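Local structure of multicopper oxidase (Pseudomonas thermotolerans, 6VOW) at residues L169-W174 with T201-R206; P209-P214 with R289-K294; Q217-R222 with V272-A277; L234-A239 with L281-G286; R242-D247 with D304-L309. The protein is a laccase-like copper enzyme that probably oxidises phenolic or lignin-related substrates and passes the electrons to dioxygen, reducing it to water. One frame throughout, in Å; residues are numbered along the deposited sequence. Where two conformers were deposited one is given.

Interaction 1: L169-W174 with T201-R206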
# COMPACT_ATOMS: atom_id res chain seq x y z
N LEU A 169 -5.87 9.66 4.73
CA LEU A 169 -5.11 10.48 3.70
C LEU A 169 -4.57 9.58 2.64
O LEU A 169 -3.67 8.81 2.93
CB LEU A 169 -3.93 11.25 4.31
CG LEU A 169 -4.34 12.66 4.71
CD1 LEU A 169 -5.64 12.69 5.47
CD2 LEU A 169 -3.27 13.26 5.55
N SER A 170 -5.15 9.65 1.46
CA SER A 170 -4.74 8.79 0.34
C SER A 170 -3.96 9.65 -0.64
O SER A 170 -4.50 10.56 -1.24
CB SER A 170 -5.96 8.17 -0.35
OG SER A 170 -6.58 7.17 0.47
N LEU A 171 -2.67 9.36 -0.73
CA LEU A 171 -1.77 10.08 -1.62
C LEU A 171 -1.73 9.47 -2.99
O LEU A 171 -1.57 8.28 -3.13
CB LEU A 171 -0.36 9.96 -1.08
CG LEU A 171 -0.23 10.66 0.28
CD1 LEU A 171 1.05 10.24 0.98
CD2 LEU A 171 -0.19 12.13 -0.02
N LYS A 172 -1.81 10.32 -3.99
CA LYS A 172 -1.65 9.88 -5.36
C LYS A 172 -1.06 11.00 -6.21
O LYS A 172 -1.51 12.18 -6.16
CB LYS A 172 -2.98 9.38 -5.94
CG LYS A 172 -2.77 8.61 -7.23
CD LYS A 172 -4.03 8.00 -7.74
CE LYS A 172 -3.67 6.69 -8.42
NZ LYS A 172 -2.98 6.90 -9.70
N THR A 173 -0.03 10.62 -6.98
CA THR A 173 0.68 11.55 -7.88
C THR A 173 0.30 11.14 -9.30
O THR A 173 0.80 10.15 -9.85
CB THR A 173 2.19 11.51 -7.57
OG1 THR A 173 2.32 12.12 -6.31
CG2 THR A 173 3.10 12.28 -8.62
N TRP A 174 -0.66 11.90 -9.83
CA TRP A 174 -1.32 11.60 -11.05
C TRP A 174 -0.50 12.00 -12.24
O TRP A 174 -0.09 13.16 -12.35
CB TRP A 174 -2.60 12.39 -11.13
CG TRP A 174 -3.66 11.96 -10.20
CD1 TRP A 174 -3.91 12.44 -8.92
CD2 TRP A 174 -4.68 11.02 -10.48
NE1 TRP A 174 -5.00 11.82 -8.41
CE2 TRP A 174 -5.50 10.95 -9.35
CE3 TRP A 174 -4.97 10.20 -11.58
CZ2 TRP A 174 -6.61 10.12 -9.29
CZ3 TRP A 174 -6.06 9.36 -11.50
CH2 TRP A 174 -6.87 9.32 -10.36
N THR A 201 0.24 15.84 -7.45
CA THR A 201 0.09 15.15 -6.17
C THR A 201 -1.22 15.61 -5.60
O THR A 201 -1.63 16.74 -5.78
CB THR A 201 1.27 15.43 -5.26
OG1 THR A 201 2.43 14.81 -5.83
CG2 THR A 201 1.07 14.82 -3.94
N THR A 202 -1.91 14.66 -5.01
CA THR A 202 -3.20 14.88 -4.43
C THR A 202 -3.23 14.05 -3.13
O THR A 202 -2.55 13.04 -2.96
CB THR A 202 -4.35 14.37 -5.31
OG1 THR A 202 -4.08 13.02 -5.66
CG2 THR A 202 -4.59 15.23 -6.60
N VAL A 203 -4.04 14.54 -2.23
CA VAL A 203 -4.41 13.86 -1.02
C VAL A 203 -5.88 13.78 -1.12
O VAL A 203 -6.54 14.84 -1.18
CB VAL A 203 -4.03 14.68 0.22
CG1 VAL A 203 -4.86 14.27 1.42
CG2 VAL A 203 -2.57 14.44 0.53
N ASN A 204 -6.38 12.54 -1.14
CA ASN A 204 -7.84 12.29 -1.31
C ASN A 204 -8.40 12.99 -2.53
O ASN A 204 -9.43 13.64 -2.48
CB ASN A 204 -8.59 12.73 -0.02
CG ASN A 204 -8.11 11.98 1.24
OD1 ASN A 204 -7.53 10.91 1.15
ND2 ASN A 204 -8.34 12.54 2.40
N ALA A 205 -7.67 12.90 -3.65
CA ALA A 205 -8.09 13.53 -4.97
C ALA A 205 -7.95 15.04 -5.12
O ALA A 205 -8.32 15.60 -6.18
CB ALA A 205 -9.53 13.18 -5.30
N ARG A 206 -7.43 15.70 -4.09
CA ARG A 206 -7.36 17.14 -4.08
C ARG A 206 -5.88 17.57 -3.96
O ARG A 206 -5.19 17.03 -3.08
CB ARG A 206 -8.13 17.62 -2.87
CG ARG A 206 -9.59 17.20 -2.82
CD ARG A 206 -10.53 18.13 -3.57
NE ARG A 206 -10.56 19.48 -2.99
CZ ARG A 206 -11.31 19.90 -1.97
NH1 ARG A 206 -12.20 19.11 -1.33
NH2 ARG A 206 -11.15 21.18 -1.59
O HOH W 1 -5.24 11.44 -3.83
O HOH W 2 -8.13 8.32 2.17

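Interaction 2: P209-P214 with R289-K294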
# COMPACT_ATOMS: atom_id res chain seq x y z
N PRO A 209 -4.91 19.82 -0.03
CA PRO A 209 -6.09 20.28 0.69
C PRO A 209 -5.74 20.75 2.11
O PRO A 209 -4.65 20.49 2.63
CB PRO A 209 -6.96 19.05 0.71
CG PRO A 209 -5.99 17.95 0.87
CD PRO A 209 -4.81 18.36 0.01
N THR A 210 -6.65 21.51 2.69
CA THR A 210 -6.58 21.93 4.07
C THR A 210 -7.54 20.99 4.77
O THR A 210 -8.72 20.94 4.43
CB THR A 210 -6.96 23.42 4.22
OG1 THR A 210 -8.33 23.63 3.88
CG2 THR A 210 -6.11 24.26 3.30
N LEU A 211 -7.02 20.19 5.68
CA LEU A 211 -7.86 19.29 6.48
C LEU A 211 -8.04 19.78 7.89
O LEU A 211 -7.05 20.01 8.60
CB LEU A 211 -7.21 17.94 6.52
CG LEU A 211 -6.92 17.56 5.06
CD1 LEU A 211 -5.79 16.56 5.10
CD2 LEU A 211 -8.16 17.05 4.30
N GLU A 212 -9.28 19.92 8.30
CA GLU A 212 -9.58 20.41 9.63
C GLU A 212 -9.48 19.26 10.64
O GLU A 212 -9.93 18.13 10.39
CB GLU A 212 -10.94 21.16 9.66
CG GLU A 212 -10.85 22.57 9.01
CD GLU A 212 -12.15 23.39 9.03
OE1 GLU A 212 -13.07 23.08 9.83
OE2 GLU A 212 -12.27 24.39 8.25
N LEU A 213 -8.84 19.56 11.77
CA LEU A 213 -8.67 18.65 12.89
C LEU A 213 -8.94 19.42 14.22
O LEU A 213 -8.60 20.61 14.31
CB LEU A 213 -7.23 18.12 12.91
CG LEU A 213 -6.73 17.27 11.78
CD1 LEU A 213 -5.27 17.04 11.96
CD2 LEU A 213 -7.46 15.93 11.78
N PRO A 214 -9.52 18.74 15.26
CA PRO A 214 -9.82 19.40 16.55
C PRO A 214 -8.61 19.68 17.46
O PRO A 214 -7.81 18.75 17.72
CB PRO A 214 -10.77 18.43 17.24
CG PRO A 214 -10.52 17.12 16.63
CD PRO A 214 -10.01 17.35 15.23
N ARG A 289 4.27 20.96 0.13
CA ARG A 289 3.07 20.67 0.91
C ARG A 289 2.21 19.69 0.14
O ARG A 289 1.86 19.92 -1.01
CB ARG A 289 2.20 21.89 1.14
CG ARG A 289 2.83 23.04 1.84
CD ARG A 289 2.24 24.31 1.17
NE ARG A 289 1.28 25.03 1.99
CZ ARG A 289 0.51 26.01 1.56
NH1 ARG A 289 0.50 26.36 0.29
NH2 ARG A 289 -0.33 26.62 2.40
N LEU A 290 1.86 18.63 0.85
CA LEU A 290 0.88 17.63 0.42
C LEU A 290 -0.51 18.05 0.91
O LEU A 290 -1.51 17.90 0.23
CB LEU A 290 1.27 16.34 1.09
CG LEU A 290 2.54 15.68 0.56
CD1 LEU A 290 2.95 14.44 1.40
CD2 LEU A 290 2.28 15.38 -0.89
N ALA A 291 -0.53 18.60 2.09
CA ALA A 291 -1.74 18.97 2.77
C ALA A 291 -1.34 19.86 3.91
O ALA A 291 -0.24 19.80 4.41
CB ALA A 291 -2.47 17.74 3.34
N THR A 292 -2.32 20.62 4.31
CA THR A 292 -2.31 21.46 5.44
C THR A 292 -3.37 20.97 6.47
O THR A 292 -4.53 20.83 6.14
CB THR A 292 -2.64 22.88 4.94
OG1 THR A 292 -1.64 23.28 4.00
CG2 THR A 292 -2.56 23.78 6.00
N LEU A 293 -2.95 20.85 7.72
CA LEU A 293 -3.76 20.43 8.84
C LEU A 293 -4.00 21.65 9.66
O LEU A 293 -3.07 22.16 10.27
CB LEU A 293 -3.00 19.43 9.70
CG LEU A 293 -2.52 18.20 8.98
CD1 LEU A 293 -1.90 17.34 10.05
CD2 LEU A 293 -3.62 17.45 8.26
N LYS A 294 -5.24 22.14 9.60
CA LYS A 294 -5.67 23.32 10.32
C LYS A 294 -6.27 22.83 11.58
O LYS A 294 -7.25 22.09 11.54
CB LYS A 294 -6.72 24.14 9.53
CG LYS A 294 -7.15 25.44 10.21
CD LYS A 294 -7.79 26.45 9.23
CE LYS A 294 -9.32 26.33 9.13
NZ LYS A 294 -9.87 26.60 7.76

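Interaction 3: Q217-R222 with V272-A277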
# COMPACT_ATOMS: atom_id res chain seq x y z
N GLN A 217 -6.42 17.76 20.40
CA GLN A 217 -6.76 16.31 20.41
C GLN A 217 -5.61 15.47 19.80
O GLN A 217 -4.80 16.01 19.03
CB GLN A 217 -8.10 16.14 19.70
CG GLN A 217 -9.04 15.09 20.28
CD GLN A 217 -9.98 15.58 21.30
OE1 GLN A 217 -11.21 15.35 21.23
NE2 GLN A 217 -9.45 16.27 22.27
N VAL A 218 -5.47 14.18 20.13
CA VAL A 218 -4.57 13.30 19.35
C VAL A 218 -5.34 12.60 18.21
O VAL A 218 -6.36 11.98 18.40
CB VAL A 218 -3.83 12.28 20.25
CG1 VAL A 218 -3.10 11.22 19.46
CG2 VAL A 218 -2.80 12.98 21.12
N VAL A 219 -4.84 12.74 16.98
CA VAL A 219 -5.56 12.29 15.84
C VAL A 219 -4.74 11.26 15.17
O VAL A 219 -3.60 11.45 15.02
CB VAL A 219 -5.84 13.39 14.82
CG1 VAL A 219 -6.49 12.75 13.60
CG2 VAL A 219 -6.73 14.48 15.44
N ARG A 220 -5.34 10.16 14.80
CA ARG A 220 -4.68 9.11 14.04
C ARG A 220 -4.87 9.40 12.57
O ARG A 220 -6.00 9.32 12.05
CB ARG A 220 -5.40 7.85 14.34
CG ARG A 220 -4.93 6.69 13.54
CD ARG A 220 -5.82 5.55 13.88
NE ARG A 220 -5.22 4.28 13.54
CZ ARG A 220 -5.65 3.14 14.04
NH1 ARG A 220 -6.65 3.15 14.93
NH2 ARG A 220 -5.06 1.99 13.68
N LEU A 221 -3.79 9.76 11.91
CA LEU A 221 -3.79 10.05 10.48
C LEU A 221 -3.39 8.78 9.82
O LEU A 221 -2.29 8.24 10.05
CB LEU A 221 -2.75 11.13 10.11
CG LEU A 221 -2.85 12.49 10.74
CD1 LEU A 221 -1.77 13.38 10.16
CD2 LEU A 221 -4.22 13.01 10.42
N ARG A 222 -4.29 8.28 9.05
CA ARG A 222 -4.04 7.02 8.33
C ARG A 222 -3.51 7.47 6.98
O ARG A 222 -4.24 8.12 6.25
CB ARG A 222 -5.36 6.24 8.15
CG ARG A 222 -6.01 5.85 9.46
CD ARG A 222 -7.36 5.23 9.19
NE ARG A 222 -8.06 4.73 10.41
CZ ARG A 222 -7.80 3.59 11.04
NH1 ARG A 222 -6.84 2.84 10.70
NH2 ARG A 222 -8.52 3.22 12.11
N VAL A 272 -0.98 12.46 15.67
CA VAL A 272 -0.53 13.83 15.69
C VAL A 272 -1.24 14.56 16.85
O VAL A 272 -2.46 14.51 16.98
CB VAL A 272 -0.91 14.52 14.35
CG1 VAL A 272 -0.62 16.02 14.37
CG2 VAL A 272 -0.07 13.91 13.24
N ARG A 273 -0.47 15.25 17.68
CA ARG A 273 -1.08 16.20 18.60
C ARG A 273 -1.37 17.42 17.82
O ARG A 273 -0.45 18.09 17.32
CB ARG A 273 -0.20 16.56 19.74
CG ARG A 273 -0.83 17.67 20.68
CD ARG A 273 -1.98 17.11 21.44
NE ARG A 273 -1.50 16.07 22.32
CZ ARG A 273 -2.22 15.46 23.27
NH1 ARG A 273 -3.53 15.76 23.53
NH2 ARG A 273 -1.62 14.52 23.96
N VAL A 274 -2.65 17.72 17.73
CA VAL A 274 -3.11 18.86 17.00
C VAL A 274 -2.84 20.06 17.91
O VAL A 274 -3.26 20.09 19.07
CB VAL A 274 -4.60 18.74 16.67
CG1 VAL A 274 -5.08 19.96 15.94
CG2 VAL A 274 -4.88 17.51 15.84
N PRO A 275 -2.16 21.08 17.36
CA PRO A 275 -1.82 22.19 18.17
C PRO A 275 -3.05 23.00 18.45
O PRO A 275 -4.12 22.68 18.01
CB PRO A 275 -0.80 22.96 17.31
CG PRO A 275 -0.96 22.47 15.93
CD PRO A 275 -1.96 21.37 15.93
N GLU A 276 -2.86 24.01 19.27
CA GLU A 276 -3.91 24.93 19.64
C GLU A 276 -4.58 25.49 18.42
O GLU A 276 -3.97 25.54 17.37
CB GLU A 276 -3.34 26.04 20.53
CG GLU A 276 -2.09 26.78 20.04
CD GLU A 276 -1.76 27.96 20.95
OE1 GLU A 276 -0.65 27.97 21.57
OE2 GLU A 276 -2.61 28.88 21.04
N ALA A 277 -5.85 25.87 18.57
CA ALA A 277 -6.74 26.32 17.49
C ALA A 277 -6.20 27.44 16.59
O ALA A 277 -5.34 28.24 17.02
CB ALA A 277 -8.05 26.79 18.08

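Interaction 4: L234-A239 with L281-G286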
# COMPACT_ATOMS: atom_id res chain seq x y z
N LEU A 234 7.81 12.03 3.79
CA LEU A 234 6.81 12.72 4.64
C LEU A 234 7.45 13.33 5.83
O LEU A 234 8.27 12.72 6.51
CB LEU A 234 5.74 11.72 5.15
CG LEU A 234 4.76 11.05 4.20
CD1 LEU A 234 3.83 10.16 5.01
CD2 LEU A 234 3.95 12.06 3.42
N ASN A 235 7.04 14.52 6.12
CA ASN A 235 7.60 15.25 7.24
C ASN A 235 6.50 16.18 7.61
O ASN A 235 5.67 16.48 6.74
CB ASN A 235 8.94 15.92 6.86
CG ASN A 235 8.80 16.93 5.76
OD1 ASN A 235 8.95 16.62 4.57
ND2 ASN A 235 8.53 18.14 6.14
N LEU A 236 6.42 16.53 8.90
CA LEU A 236 5.31 17.43 9.40
C LEU A 236 5.91 18.46 10.38
O LEU A 236 5.82 18.29 11.59
CB LEU A 236 4.22 16.58 10.06
CG LEU A 236 2.75 17.01 10.08
CD1 LEU A 236 2.04 16.08 11.08
CD2 LEU A 236 2.53 18.45 10.44
N PRO A 237 6.55 19.52 9.85
CA PRO A 237 7.38 20.29 10.77
C PRO A 237 6.56 20.95 11.79
O PRO A 237 5.50 21.41 11.46
CB PRO A 237 8.03 21.36 9.87
CG PRO A 237 7.66 21.02 8.48
CD PRO A 237 6.48 20.12 8.51
N GLY A 238 7.02 20.97 13.03
CA GLY A 238 6.23 21.68 14.08
C GLY A 238 5.39 20.79 14.99
O GLY A 238 5.38 20.96 16.17
N ALA A 239 4.66 19.85 14.43
CA ALA A 239 3.68 19.09 15.21
C ALA A 239 4.41 17.99 15.91
O ALA A 239 5.48 17.58 15.46
CB ALA A 239 2.61 18.51 14.31
N LEU A 281 -0.61 23.37 10.15
CA LEU A 281 0.63 22.66 10.02
C LEU A 281 0.68 22.09 8.64
O LEU A 281 -0.36 21.66 8.09
CB LEU A 281 0.67 21.49 10.99
CG LEU A 281 0.72 21.69 12.50
CD1 LEU A 281 0.49 23.11 12.95
CD2 LEU A 281 -0.28 20.72 13.14
N PRO A 282 1.89 22.02 8.06
CA PRO A 282 1.92 21.50 6.70
C PRO A 282 2.44 20.09 6.70
O PRO A 282 3.46 19.79 7.30
CB PRO A 282 2.87 22.48 6.01
CG PRO A 282 3.67 23.12 7.13
CD PRO A 282 3.19 22.60 8.42
N LEU A 283 1.68 19.18 6.09
CA LEU A 283 2.19 17.86 5.86
C LEU A 283 2.93 17.95 4.53
O LEU A 283 2.39 18.48 3.57
CB LEU A 283 1.04 16.83 5.82
CG LEU A 283 1.49 15.41 5.52
CD1 LEU A 283 2.23 14.82 6.68
CD2 LEU A 283 0.30 14.60 5.18
N ARG A 284 4.15 17.45 4.47
CA ARG A 284 4.98 17.68 3.32
C ARG A 284 5.62 16.48 2.76
O ARG A 284 6.03 15.53 3.49
CB ARG A 284 6.15 18.63 3.72
CG ARG A 284 5.59 19.94 4.21
CD ARG A 284 6.56 21.10 4.33
NE ARG A 284 7.79 20.71 4.94
CZ ARG A 284 8.92 21.40 4.89
NH1 ARG A 284 8.99 22.59 4.33
NH2 ARG A 284 9.99 20.92 5.50
N ASN A 285 5.80 16.56 1.45
CA ASN A 285 6.75 15.72 0.75
C ASN A 285 8.07 16.51 0.48
O ASN A 285 8.09 17.35 -0.40
CB ASN A 285 6.12 15.24 -0.54
CG ASN A 285 7.05 14.43 -1.33
OD1 ASN A 285 7.98 13.90 -0.78
ND2 ASN A 285 6.90 14.43 -2.60
N GLY A 286 9.14 16.26 1.25
CA GLY A 286 10.26 17.18 1.37
C GLY A 286 9.77 18.59 1.62
O GLY A 286 9.11 18.81 2.58

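Interaction 5: R242-D247 with D304-L309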
# COMPACT_ATOMS: atom_id res chain seq x y z
N ARG A 242 3.74 10.88 16.12
CA ARG A 242 4.27 9.58 16.50
C ARG A 242 3.77 8.51 15.58
O ARG A 242 2.64 8.45 15.25
CB ARG A 242 3.85 9.25 17.93
CG ARG A 242 4.59 10.10 18.90
CD ARG A 242 4.04 9.95 20.29
NE ARG A 242 5.08 10.25 21.26
CZ ARG A 242 5.70 9.36 22.06
NH1 ARG A 242 5.40 8.04 22.05
NH2 ARG A 242 6.66 9.79 22.90
N LEU A 243 4.66 7.66 15.15
CA LEU A 243 4.31 6.55 14.37
C LEU A 243 3.75 5.49 15.31
O LEU A 243 4.33 5.22 16.33
CB LEU A 243 5.54 6.08 13.65
CG LEU A 243 6.04 7.09 12.60
CD1 LEU A 243 7.37 6.63 12.05
CD2 LEU A 243 5.03 7.22 11.48
N TYR A 244 2.60 4.94 14.95
CA TYR A 244 1.99 3.83 15.72
C TYR A 244 1.89 2.54 14.99
O TYR A 244 1.71 1.46 15.62
CB TYR A 244 0.61 4.20 16.16
CG TYR A 244 0.55 4.91 17.48
CD1 TYR A 244 1.19 6.12 17.66
CD2 TYR A 244 -0.07 4.35 18.55
CE1 TYR A 244 1.14 6.79 18.88
CE2 TYR A 244 -0.13 4.97 19.77
CZ TYR A 244 0.45 6.19 19.93
OH TYR A 244 0.35 6.75 21.11
N ALA A 245 1.92 2.63 13.67
CA ALA A 245 1.91 1.44 12.84
C ALA A 245 2.41 1.70 11.45
O ALA A 245 2.18 2.77 10.89
CB ALA A 245 0.50 0.91 12.70
N LEU A 246 3.00 0.65 10.88
CA LEU A 246 3.56 0.69 9.50
C LEU A 246 3.07 -0.49 8.68
O LEU A 246 3.24 -1.71 9.08
CB LEU A 246 5.07 0.65 9.54
CG LEU A 246 5.80 1.44 10.59
CD1 LEU A 246 7.31 1.05 10.59
CD2 LEU A 246 5.56 2.93 10.37
N ASP A 247 2.42 -0.13 7.56
CA ASP A 247 1.97 -1.09 6.57
C ASP A 247 1.02 -2.08 7.28
O ASP A 247 1.13 -3.29 7.17
CB ASP A 247 3.20 -1.76 5.94
CG ASP A 247 4.25 -0.70 5.47
OD1 ASP A 247 3.89 0.22 4.76
OD2 ASP A 247 5.42 -0.76 5.89
N ASP A 304 -4.86 11.78 26.12
CA ASP A 304 -3.45 11.38 26.17
C ASP A 304 -3.14 10.58 24.91
O ASP A 304 -4.04 10.15 24.15
CB ASP A 304 -3.12 10.57 27.46
CG ASP A 304 -1.88 11.12 28.25
OD1 ASP A 304 -0.79 11.43 27.68
OD2 ASP A 304 -2.01 11.24 29.49
N TRP A 305 -1.85 10.41 24.68
CA TRP A 305 -1.33 9.50 23.66
C TRP A 305 -1.97 8.15 23.90
O TRP A 305 -2.02 7.74 25.03
CB TRP A 305 0.23 9.40 23.77
CG TRP A 305 0.86 10.66 23.34
CD1 TRP A 305 1.33 11.60 24.15
CD2 TRP A 305 0.97 11.15 22.00
NE1 TRP A 305 1.76 12.65 23.41
CE2 TRP A 305 1.56 12.40 22.07
CE3 TRP A 305 0.63 10.63 20.73
CZ2 TRP A 305 1.84 13.18 20.92
CZ3 TRP A 305 0.89 11.40 19.57
CH2 TRP A 305 1.51 12.66 19.67
N PRO A 306 -2.53 7.50 22.85
CA PRO A 306 -2.95 6.09 23.05
C PRO A 306 -1.86 5.10 23.46
O PRO A 306 -0.71 5.26 23.16
CB PRO A 306 -3.56 5.73 21.69
CG PRO A 306 -4.22 7.02 21.27
CD PRO A 306 -3.20 8.10 21.65
N ALA A 307 -2.21 4.06 24.15
CA ALA A 307 -1.29 2.93 24.31
C ALA A 307 -0.90 2.35 22.91
O ALA A 307 -1.58 2.63 21.91
CB ALA A 307 -1.96 1.85 25.10
N PRO A 308 0.22 1.56 22.85
CA PRO A 308 0.59 0.83 21.63
C PRO A 308 -0.59 0.06 21.11
O PRO A 308 -1.28 -0.58 21.88
CB PRO A 308 1.69 -0.13 22.09
CG PRO A 308 2.31 0.56 23.30
CD PRO A 308 1.34 1.62 23.81
N LEU A 309 -0.84 0.12 19.81
CA LEU A 309 -1.81 -0.79 19.21
C LEU A 309 -1.37 -2.24 19.47
O LEU A 309 -0.16 -2.57 19.41
CB LEU A 309 -1.98 -0.48 17.72
CG LEU A 309 -2.54 0.94 17.48
CD1 LEU A 309 -2.28 1.38 16.02
CD2 LEU A 309 -4.02 1.01 17.76

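Interaction 1: L169-W174 with T201-R206
At the edge of the Trp174 indole, close to its plane, sits the hydroxyl of Thr202: Trp174 NE1 gives Thr202 OG1 a weak, bent hydrogen bond (3.1 Å, 123° at the hydrogen). In one of two modelled conformers of Lys172, from the same strand, CD lies on one face of the ring, 3.6 Å above the plane toward the rim, and NZ bonds to Leu145 O. Thr202 OG1 lies between its own backbone N and carbonyl carbon (chi1 52°), where it donates to Lys172 O at 2.7 Å and accepts from a water. Lys172 O is thus gripped twice, by Thr202 N and Thr202 OG1 from opposite faces of its plane. On the other side of the sheet Leu171 CD2 presses tightly on Val203 CG2 (3.4 Å), the two side chains side by side. Nearby, Thr173 OG1 and Thr201 OG1 share a hydrogen bond of 2.7 Å. The antiparallel pairing runs on into the type I' turn Val203-Arg206: Asn204 N donates to Ser170 O, and Ser170 N donates to Asn204 OD1 (2.7 Å), a side-chain amide standing in for a backbone carbonyl. Strand 200-203 is an edge strand of its six-stranded sheet. Strand 165-174 lies between it and strand 218-225, while Leu171 and Thr201 pack on Leu290 and Tyr232 of the facing sheet.

Interaction 2: P209-P214 with R289-K294
Pro209 CD lies 3.3 Å from Leu290 O, where segment 289-294 turns a corner at Leu290. Leu290 and Ala291 both face Leu283 of the adjoining strand there, a classic beta bulge, and beyond it residues 291-294 run parallel to 210-214, with axes 27° apart. Thr292 is held by both of its backbone polar atoms. Its N donates to Pro209 O (2.9 Å), and Thr292 O receives Leu211 N at 2.6 Å. Lys294 repeats the pattern two residues on: Lys294 N bonds to Leu211 O, and Leu213 N donates to Lys294 O. On the inner side Leu211 CD1 touches both Ala291 CB and Leu293 CD2, each at 3.9 Å. Leu213 CD1 reaches Leu293 CD1 at the same distance, so that Leu293 puts one methyl against each leucine of the partner strand. Leu211 packs on Leu167 and Leu169 of the facing sheet, Leu213 on Leu167. The outer side is polar. Glu212 and Lys294 lie side by side, pointing the same way. CG of Lys294 is anti to the backbone N (chi1 -177°) and the chain bends further out, bringing NZ to Glu212 OE2 in a salt bridge of 3.3 Å whose hydrogen bond is weak, on the exposed side. A parallel pair at a sheet edge, here 210-214 with 288-296, fits the Greek-key cupredoxin fold from which multicopper oxidases are built, and it recurs in this chain where 71-74 pairs with 151-156 and 368-370 with 450-455.

Interaction 3: Q217-R222 with V272-A277
Val218 and Val219 pair with Arg273 and Val272 in the antiparallel junction of strands 218-225 and 267-273, in the six-stranded sheet of a cupredoxin-type sandwich. Val219 and Val272 form the hydrogen-bonded pair: Val219 N donates to Val272 O (3.0 Å), and Val272 N returns a bond to Val219 O at 2.9 Å. One step outward, past the last paired residues, Val274 N donates to Gln217 O (3.0 Å), so the contact outlasts the regular strand. The outer face holds an aliphatic-on-guanidinium contact. Val218 CG2 sits over the centre of one face of the Arg273 guanidinium, 3.3 Å above its plane, the two side chains crossing at about a right angle. The arginine gets there by folding back: its chain bends at chi2 (70°) and chi3 (64°), which turns the head over the neighbouring strand. Arg273 NH1 then bonds to Gly216 O and Gly303 O. In the Greek-key sandwich the opposite side of these strands looks into the hydrophobic interior, and here it is built of branched aliphatics. Val219 CG2 and Val274 CG2 meet at 3.6 Å. Leu221 CD1 rests on Val272 CG2, also at 3.6 Å. Leu213 of strand 210-214 packs on Val219 and Val274, while Leu293 of strand 288-296 lies against Leu221.

Interaction 4: L234-A239 with L281-G286
Leu236 reaches across to three successive residues, Leu281, Pro282 and Leu283. Its CB carries CG anti to the backbone N (chi1 -151°), bringing CG 4.1 Å from Leu283 CD1; the two side chains cross at about a right angle. At the tip the branches part: Leu236 CD2 lies 3.6 Å from Leu281 CB and also rests on Pro282 O, whereas CD1 turns to Val272 in the facing sheet. Beyond it Ala239 CB meets Leu281 CD2, extending the apolar strip. The backbones are joined at one antiparallel hydrogen-bonded pair: Arg284 N donates to Asn235 O (2.9 Å), and Asn235 N returns a bond to Arg284 O. The next such site would set Pro237 N against Pro282 O, but a proline N has no hydrogen to give. Pro282 O is instead shut in by carbon, with Pro237 CD 3.3 Å away, and has no polar partner in the model. Pro237 also packs on the arginine: its CG lies over one face of the Arg284 guanidinium, 3.6 Å from NE, while Gly286 O stands 3.2 Å from the plane on the opposite face. The Asn235 amide meets the guanidinium edge, the two planes 84° apart. Strand 280-285 is thereby flanked by 232-235 on one side and 288-296 on the other in the five-stranded sheet, while Leu234 and Leu283 pack on Leu223 of strand 218-225, in the other sheet of the sandwich.

Interaction 5: R242-D247 with D304-L309
Tyr244 is the main bump of the contact, a ring thrust edge-on into the concave side of the loop 304-309. The CE2 side of its rim faces the carbonyls of Pro306 and Ala307, both of which lie near the ring plane. At the tip of the ring Tyr244 OH donates to Pro306 O (2.7 Å), and Tyr244 CE2 lies 3.5 Å from Ala307 O. Carbon fills the flanks: Pro306 CB touches Tyr244 CE2 at 4.0 Å, and at the root of the side chain Leu309 CD1 sits against Tyr244 CB, also at 4.0 Å. The methyl of Ala245 brushes the same leucine branch. Beside the tyrosine a methylene lies on a flat face. Arg242 runs extended from CG to NE, crossing Trp305 at about a right angle, and lays CD on the indole face, 3.5 Å from the centroid of the six-membered ring and only 11° off its normal. This CH-pi contact carries the pair; the guanidinium, whose CZ is 5.1 Å from the five-membered ring centroid, adds at most a weak cation-pi attraction. The other indole face receives Arg273, so that Trp305 is a plate between two arginines, with Tyr244 OH near its edge. The irregular 304-309 segment thus lies along the outer side of the six-stranded sheet. Strand 240-246 runs between strands 267-273 and 249-255 beneath it, Trp305 and Pro306 reach Val218 of strand 218-225, and Phe163 meets the Tyr244 ring edge-to-face.

Overall arrangement
Four contacts join strands of one cupredoxin-type sandwich, and interaction 5 packs a loop on its outer face. Interactions 1 and 3 lie in the six-stranded sheet, with centres about 20 Å apart. Interactions 2 and 4, about 10 Å apart, use the neighbouring strands 288-296 and 280-285 of the five-stranded sheet. Leucines and valines from these four contacts meet between the sheets. Interaction 5 is about 13 Å from interaction 3. Along the chain interaction 1 closes first; interactions 3 and 4 interlock inside the loop closed by interaction 2, and interaction 5 crosses all three. This interleaving ties distant sequence segments into one compact domain; the copper ligands lie in 94-138 and 388-444, outside these segments.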